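Side-chain contacts in MxaA (Stigmatella aurantiaca, PDB 4W4T), which is a myxalamid PKS-NRPS assembly-line protein whose terminal reductase domain, the part in this chain, binds NADPH and probably releases the finished product by reduction: residues Ser408-Val411 against His412-Phe415; Arg100-Leu103 against Glu104-Leu108; Tyr157-Glu160 against Ser161-Ala165. One frame throughout, in Å; residues are numbered along the deposited sequence.

Interaction 1 (Ser408-Val411 against His412-Phe415)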
loop_
_atom_site.group_PDB
_atom_site.type_symbol
_atom_site.label_atom_id
_atom_site.label_comp_id
_atom_site.label_asym_id
_atom_site.label_seq_id
_atom_site.Cartn_x
_atom_site.Cartn_y
_atom_site.Cartn_z
ATOM N N SER A 408 -21.645 18.260 0.409
ATOM C CA SER A 408 -21.863 19.206 1.513
ATOM C C SER A 408 -21.436 18.606 2.862
ATOM O O SER A 408 -20.808 19.278 3.686
ATOM C CB SER A 408 -23.334 19.643 1.585
ATOM O OG SER A 408 -23.783 20.197 0.348
ATOM N N SER A 409 -21.770 17.335 3.060
ATOM C CA SER A 409 -21.375 16.609 4.265
ATOM C C SER A 409 -19.854 16.453 4.362
ATOM O O SER A 409 -19.270 16.665 5.426
ATOM C CB SER A 409 -22.052 15.238 4.300
ATOM O OG SER A 409 -21.641 14.496 5.450
ATOM N N LEU A 410 -19.207 16.097 3.255
ATOM C CA LEU A 410 -17.760 15.959 3.241
ATOM C C LEU A 410 -17.061 17.275 3.538
ATOM O O LEU A 410 -16.028 17.288 4.206
ATOM C CB LEU A 410 -17.281 15.405 1.897
ATOM C CG LEU A 410 -17.819 14.005 1.607
ATOM C CD1 LEU A 410 -17.440 13.570 0.202
ATOM C CD2 LEU A 410 -17.296 13.022 2.645
ATOM N N VAL A 411 -17.612 18.381 3.034
ATOM C CA VAL A 411 -17.055 19.698 3.342
ATOM C C VAL A 411 -17.260 20.010 4.824
ATOM O O VAL A 411 -16.331 20.444 5.505
ATOM C CB VAL A 411 -17.683 20.820 2.475
ATOM C CG1 VAL A 411 -17.277 22.193 2.993
ATOM C CG2 VAL A 411 -17.260 20.670 1.035
ATOM N N HIS A 412 -18.466 19.761 5.328
ATOM C CA HIS A 412 -18.807 20.096 6.706
ATOM C C HIS A 412 -17.922 19.330 7.687
ATOM O O HIS A 412 -17.554 19.844 8.746
ATOM C CB HIS A 412 -20.278 19.797 6.980
ATOM C CG HIS A 412 -20.694 20.055 8.395
ATOM N ND1 HIS A 412 -20.862 21.327 8.904
ATOM C CD2 HIS A 412 -20.982 19.205 9.411
ATOM C CE1 HIS A 412 -21.234 21.250 10.168
ATOM N NE2 HIS A 412 -21.315 19.971 10.501
ATOM N N ARG A 413 -17.569 18.105 7.314
ATOM C CA ARG A 413 -16.757 17.253 8.170
ATOM C C ARG A 413 -15.270 17.442 7.929
ATOM O O ARG A 413 -14.447 16.766 8.532
ATOM C CB ARG A 413 -17.154 15.793 7.969
ATOM C CG ARG A 413 -18.565 15.505 8.437
ATOM C CD ARG A 413 -18.890 14.032 8.353
ATOM N NE ARG A 413 -19.453 13.689 7.055
ATOM C CZ ARG A 413 -19.130 12.603 6.362
ATOM N NH1 ARG A 413 -18.226 11.746 6.844
ATOM N NH2 ARG A 413 -19.716 12.376 5.189
ATOM N N GLY A 414 -14.919 18.367 7.047
ATOM C CA GLY A 414 -13.527 18.743 6.875
ATOM C C GLY A 414 -12.736 17.808 5.979
ATOM O O GLY A 414 -11.521 17.928 5.871
ATOM N N PHE A 415 -13.427 16.877 5.330
ATOM C CA PHE A 415 -12.770 15.945 4.414
ATOM C C PHE A 415 -12.399 16.644 3.096
ATOM O O PHE A 415 -11.345 16.382 2.510
ATOM C CB PHE A 415 -13.678 14.739 4.171
ATOM C CG PHE A 415 -13.067 13.678 3.310
ATOM C CD1 PHE A 415 -12.065 12.858 3.805
ATOM C CD2 PHE A 415 -13.503 13.485 2.011
ATOM C CE1 PHE A 415 -11.502 11.876 3.011
ATOM C CE2 PHE A 415 -12.947 12.504 1.219
ATOM C CZ PHE A 415 -11.941 11.697 1.723
#
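Arg-413, just past the end of helix 400-412, folds back over its last turn and grips Ser-409 side-on: NE and NH2 both donate hydrogen bonds to Ser-409 OG, at 2.8 and 2.9 Å, and the hydroxyl oxygen sits close to the guanidinium plane. A bend at chi3 (-90°) turns the guanidinium toward the serine. With an alanine in place of Ser-409, the two N-H groups would lose their shared acceptor, and the guanidinium would probably be freer to turn, though NH1 is also held by Trp-256 O. The tight part is the buried Leu-410, whose side chain crosses that of Arg-413, CD2 3.6 Å from NH2, and lies alongside that of Phe-415, pointing the same way, with its CD2 3.9 Å from Phe-415 CD2. The backbone here forms a Schellman motif that ends helix 400-412. Phe-415 N reaches Leu-410 O at 2.9 Å, while Gly-414, at positive phi, gives its N-H to Val-411 O. Phe-415 also makes a cation-pi contact with Lys-267. The His-412 end is looser and exposed: CG is anti to the backbone N (chi1 177°), and the imidazole leads away from the preceding turn, leaving CB to meet Ser-408 O, at 3.4 Å.

Interaction 2 (Arg100-Leu103 against Glu104-Leu108)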
loop_
_atom_site.group_PDB
_atom_site.type_symbol
_atom_site.label_atom_id
_atom_site.label_comp_id
_atom_site.label_asym_id
_atom_site.label_seq_id
_atom_site.Cartn_x
_atom_site.Cartn_y
_atom_site.Cartn_z
ATOM N N ARG A 100 -22.243 2.264 20.160
ATOM C CA ARG A 100 -22.859 3.587 20.279
ATOM C C ARG A 100 -22.086 4.652 19.501
ATOM O O ARG A 100 -22.680 5.444 18.762
ATOM C CB ARG A 100 -22.971 4.012 21.740
ATOM C CG ARG A 100 -23.735 5.321 21.916
ATOM C CD ARG A 100 -23.690 5.829 23.353
ATOM N NE ARG A 100 -22.321 6.092 23.778
ATOM C CZ ARG A 100 -21.641 5.335 24.633
ATOM N NH1 ARG A 100 -22.211 4.266 25.189
ATOM N NH2 ARG A 100 -20.390 5.659 24.943
ATOM N N LYS A 101 -20.766 4.670 19.657
ATOM C CA LYS A 101 -19.948 5.673 18.990
ATOM C C LYS A 101 -20.048 5.559 17.470
ATOM O O LYS A 101 -20.100 6.579 16.759
ATOM C CB LYS A 101 -18.485 5.565 19.431
ATOM C CG LYS A 101 -18.218 6.110 20.839
ATOM C CD LYS A 101 -16.731 6.087 21.189
ATOM C CE LYS A 101 -16.488 6.530 22.630
ATOM N NZ LYS A 101 -17.012 7.907 22.893
ATOM N N ASN A 102 -20.068 4.325 16.970
ATOM C CA ASN A 102 -20.216 4.110 15.533
ATOM C C ASN A 102 -21.510 4.737 15.041
ATOM O O ASN A 102 -21.513 5.462 14.048
ATOM C CB ASN A 102 -20.192 2.616 15.187
ATOM C CG ASN A 102 -20.141 2.364 13.681
ATOM O OD1 ASN A 102 -19.347 2.969 12.978
ATOM N ND2 ASN A 102 -20.986 1.460 13.193
ATOM N N LEU A 103 -22.607 4.479 15.745
ATOM C CA LEU A 103 -23.889 5.018 15.315
ATOM C C LEU A 103 -23.909 6.540 15.448
ATOM O O LEU A 103 -24.490 7.230 14.605
ATOM C CB LEU A 103 -25.045 4.382 16.090
ATOM C CG LEU A 103 -25.642 3.146 15.392
ATOM C CD1 LEU A 103 -24.657 1.981 15.381
ATOM C CD2 LEU A 103 -26.977 2.720 15.995
ATOM N N GLU A 104 -23.247 7.061 16.480
ATOM C CA GLU A 104 -23.169 8.507 16.689
ATOM C C GLU A 104 -22.471 9.194 15.514
ATOM O O GLU A 104 -22.846 10.295 15.116
ATOM C CB GLU A 104 -22.445 8.826 18.009
ATOM C CG GLU A 104 -23.334 8.731 19.245
ATOM C CD GLU A 104 -22.579 8.897 20.568
ATOM O OE1 GLU A 104 -21.328 8.878 20.585
ATOM O OE2 GLU A 104 -23.256 9.065 21.597
ATOM N N SER A 105 -21.473 8.529 14.938
ATOM C CA SER A 105 -20.705 9.112 13.850
ATOM C C SER A 105 -21.542 9.302 12.583
ATOM O O SER A 105 -21.186 10.108 11.725
ATOM C CB SER A 105 -19.478 8.255 13.545
ATOM O OG SER A 105 -19.854 7.012 12.984
ATOM N N TYR A 106 -22.656 8.580 12.477
ATOM C CA TYR A 106 -23.540 8.695 11.316
ATOM C C TYR A 106 -24.872 9.325 11.688
ATOM O O TYR A 106 -25.848 9.212 10.949
ATOM C CB TYR A 106 -23.761 7.324 10.671
ATOM C CG TYR A 106 -22.461 6.675 10.277
ATOM C CD1 TYR A 106 -21.610 7.289 9.361
ATOM C CD2 TYR A 106 -22.066 5.467 10.832
ATOM C CE1 TYR A 106 -20.403 6.713 9.007
ATOM C CE2 TYR A 106 -20.867 4.881 10.481
ATOM C CZ TYR A 106 -20.036 5.505 9.570
ATOM O OH TYR A 106 -18.838 4.922 9.220
ATOM N N SER A 107 -24.899 9.985 12.843
ATOM C CA SER A 107 -26.105 10.630 13.356
ATOM C C SER A 107 -27.286 9.680 13.467
ATOM O O SER A 107 -28.424 10.073 13.223
ATOM C CB SER A 107 -26.481 11.825 12.472
ATOM O OG SER A 107 -25.422 12.757 12.454
ATOM N N LEU A 108 -27.009 8.433 13.852
ATOM C CA LEU A 108 -28.050 7.429 14.008
ATOM C C LEU A 108 -28.394 7.149 15.465
ATOM O O LEU A 108 -29.383 6.472 15.744
ATOM C CB LEU A 108 -27.633 6.118 13.348
ATOM C CG LEU A 108 -27.488 6.121 11.826
ATOM C CD1 LEU A 108 -26.707 4.891 11.388
ATOM C CD2 LEU A 108 -28.862 6.152 11.170
HETATM O O HOH W 1 -20.385 8.140 22.911
HETATM O O HOH W 2 -18.198 2.738 10.353
#
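Arg-100 and Glu-104, one helical turn apart, lie side by side and point the same way, a charged pair held more by water than by direct contact. The salt bridge is long, with Arg-100 NE 3.8 Å from Glu-104 OE2, and the guanidinium and carboxylate planes are turned 64° apart. One water accepts from Arg-100 NE and donates to Glu-104 OE1 at 2.6 Å; Lys-101 NZ adds a weak bond to it.

Among the uncharged polar groups, Ser-105 OG turns back to donate to Asn-102 O in a short bond of 2.5 Å. It can do so because its first torsion (chi1 68°) sets the hydroxyl between the backbone N and the carbonyl carbon, and Ser-105 OG also lies over one face of the Tyr-106 ring, toward the rim. Asn-102 and Tyr-106 have their flat groups almost perpendicular, with OD1 3.5 Å from CE2, and a second water joins Asn-102 OD1 to Tyr-106 OH. Asn-102 ND2 is taken by Ala-63 O and Gly-65 O.

Backbone bonds from Leu-108 N to Leu-103 O and from Ser-107 N to Glu-104 O close the helix in a Schellman motif, with Ser-107 at positive phi. Tyr-106 N is a second donor to Leu-103 O, arriving from the opposite face of its carbonyl plane to Leu-108 N. Apolar contact is modest: Leu-103 CG meets Leu-108 CB at 4.1 Å.

Helix 92-105 connects strands 82-87 and 117-121 in a beta-alpha-beta unit; Asn-102, Leu-103 and Tyr-106 rest on Ala-69 of helix 66-78, and Tyr-106 meets Phe-66, an NADPH-binding residue, edge-to-face.

Interaction 3 (Tyr157-Glu160 against Ser161-Ala165)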
loop_
_atom_site.group_PDB
_atom_site.type_symbol
_atom_site.label_atom_id
_atom_site.label_comp_id
_atom_site.label_asym_id
_atom_site.label_seq_id
_atom_site.Cartn_x
_atom_site.Cartn_y
_atom_site.Cartn_z
ATOM N N TYR A 157 -5.378 -6.667 -0.093
ATOM C CA TYR A 157 -4.870 -7.929 0.481
ATOM C C TYR A 157 -5.255 -9.171 -0.335
ATOM O O TYR A 157 -6.258 -9.168 -1.042
ATOM C CB TYR A 157 -5.384 -8.120 1.920
ATOM C CG TYR A 157 -4.757 -7.249 2.983
ATOM C CD1 TYR A 157 -3.701 -6.396 2.690
ATOM C CD2 TYR A 157 -5.222 -7.294 4.297
ATOM C CE1 TYR A 157 -3.124 -5.597 3.674
ATOM C CE2 TYR A 157 -4.648 -6.506 5.289
ATOM C CZ TYR A 157 -3.601 -5.663 4.968
ATOM O OH TYR A 157 -3.038 -4.878 5.945
ATOM N N PRO A 158 -4.477 -10.258 -0.210
ATOM C CA PRO A 158 -4.806 -11.512 -0.893
ATOM C C PRO A 158 -5.883 -12.323 -0.165
ATOM O O PRO A 158 -6.239 -11.993 0.962
ATOM C CB PRO A 158 -3.476 -12.276 -0.870
ATOM C CG PRO A 158 -2.831 -11.815 0.371
ATOM C CD PRO A 158 -3.159 -10.338 0.451
ATOM N N TYR A 159 -6.376 -13.364 -0.825
ATOM C CA TYR A 159 -7.390 -14.256 -0.261
ATOM C C TYR A 159 -7.045 -14.682 1.161
ATOM O O TYR A 159 -7.884 -14.592 2.061
ATOM C CB TYR A 159 -7.552 -15.478 -1.167
ATOM C CG TYR A 159 -8.469 -16.563 -0.638
ATOM C CD1 TYR A 159 -9.850 -16.454 -0.760
ATOM C CD2 TYR A 159 -7.951 -17.707 -0.053
ATOM C CE1 TYR A 159 -10.684 -17.451 -0.299
ATOM C CE2 TYR A 159 -8.776 -18.721 0.406
ATOM C CZ TYR A 159 -10.142 -18.585 0.282
ATOM O OH TYR A 159 -10.972 -19.583 0.744
ATOM N N GLU A 160 -5.796 -15.092 1.383
ATOM C CA GLU A 160 -5.433 -15.659 2.682
ATOM C C GLU A 160 -5.606 -14.651 3.823
ATOM O O GLU A 160 -5.800 -15.048 4.959
ATOM C CB GLU A 160 -3.994 -16.213 2.653
ATOM C CG GLU A 160 -2.978 -15.371 1.873
ATOM C CD GLU A 160 -2.770 -15.830 0.417
ATOM O OE1 GLU A 160 -3.756 -15.873 -0.364
ATOM O OE2 GLU A 160 -1.600 -16.134 0.050
ATOM N N SER A 161 -5.595 -13.354 3.522
ATOM C CA SER A 161 -5.725 -12.347 4.570
ATOM C C SER A 161 -7.179 -12.198 5.046
ATOM O O SER A 161 -7.437 -11.652 6.118
ATOM C CB SER A 161 -5.216 -10.987 4.089
ATOM O OG SER A 161 -3.861 -11.055 3.661
HETATM N N MSE A 162 -8.123 -12.665 4.243
HETATM C CA MSE A 162 -9.536 -12.464 4.565
HETATM C C MSE A 162 -10.247 -13.792 4.781
HETATM O O MSE A 162 -11.458 -13.840 5.059
HETATM C CB MSE A 162 -10.222 -11.647 3.458
HETATM C CG MSE A 162 -10.023 -10.159 3.639
HETATM SE SE MSE A 162 -10.407 -9.123 2.050
HETATM C CE MSE A 162 -8.817 -9.645 1.021
ATOM N N ARG A 163 -9.483 -14.875 4.670
ATOM C CA ARG A 163 -10.018 -16.213 4.876
ATOM C C ARG A 163 -10.657 -16.374 6.262
ATOM O O ARG A 163 -11.782 -16.876 6.385
ATOM C CB ARG A 163 -8.908 -17.242 4.666
ATOM C CG ARG A 163 -9.390 -18.674 4.635
ATOM C CD ARG A 163 -8.237 -19.631 4.310
ATOM N NE ARG A 163 -8.694 -21.016 4.319
ATOM C CZ ARG A 163 -8.747 -21.792 5.396
ATOM N NH1 ARG A 163 -8.345 -21.338 6.577
ATOM N NH2 ARG A 163 -9.194 -23.035 5.290
ATOM N N ALA A 164 -9.960 -15.928 7.304
ATOM C CA ALA A 164 -10.465 -16.104 8.670
ATOM C C ALA A 164 -11.794 -15.371 8.875
ATOM O O ALA A 164 -12.758 -15.971 9.349
ATOM C CB ALA A 164 -9.438 -15.625 9.695
ATOM N N ALA A 165 -11.843 -14.090 8.505
ATOM C CA ALA A 165 -13.030 -13.283 8.775
ATOM C C ALA A 165 -14.183 -13.605 7.829
ATOM O O ALA A 165 -15.339 -13.675 8.258
ATOM C CB ALA A 165 -12.704 -11.808 8.707
HETATM O O HOH W 3 -7.190 -14.841 7.327
#
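Ser-161 packs against Tyr-157 and Pro-158, its CB 3.6 Å from Tyr-157 CB and its OG 3.4 Å from Pro-158 CD. That hydroxyl is buried, yet satisfied from outside the chain, being hydrogen-bonded to Gly-345 O of the second subunit. The weakly bonded first turn of helix 159-177 is held by two backbone bonds: Ser-161 N to Pro-158 O at 3.0 Å and Met-162 N to Tyr-159 O at 2.9 Å, each donor well above the carbonyl plane. Farther on, the helix widens into a pi-type turn and kinks, and a water bridges part of the break, donating to Glu-160 O at 2.8 Å and accepting from Ala-164 N at 3.0 Å. Met-162, a selenomethionine, bends at chi3 (-73°), which brings CE to 3.3 Å from Tyr-157 O; it also touches Tyr-218, an NADPH-binding residue. Tyr-159 and Arg-163 cross with ring and guanidinium planes 70° apart, CE2 being 4.0 Å from CD. Asp-35 OD2 is hydrogen-bonded to Tyr-159 OH and forms a salt bridge with Arg-163 NE. With one carboxylate shared in this way, the positive charge of Arg-163 is probably offset locally, and helix 28-35 is tied to the start of helix 159-177.

Along the chain the order is interaction 2, interaction 3, interaction 1. Interactions 2 and 3 belong to beta-alpha-beta units of the parallel Rossmann-type sheet: interaction 2 lies at the C-terminal end of helix 92-105, and interaction 3 at the start of helix 159-177, their centres about 28 Å apart. Interaction 1 ends helix 400-412 near the C-terminus, with its centre about 16 Å from that of interaction 2 and about 33 Å from that of interaction 3. No two of them touch. Interactions 1 and 2 lie on the same side of the chain's centre and approach the NADPH site at Phe-66, whereas interaction 3 approaches it at Tyr-218 and meets the second subunit.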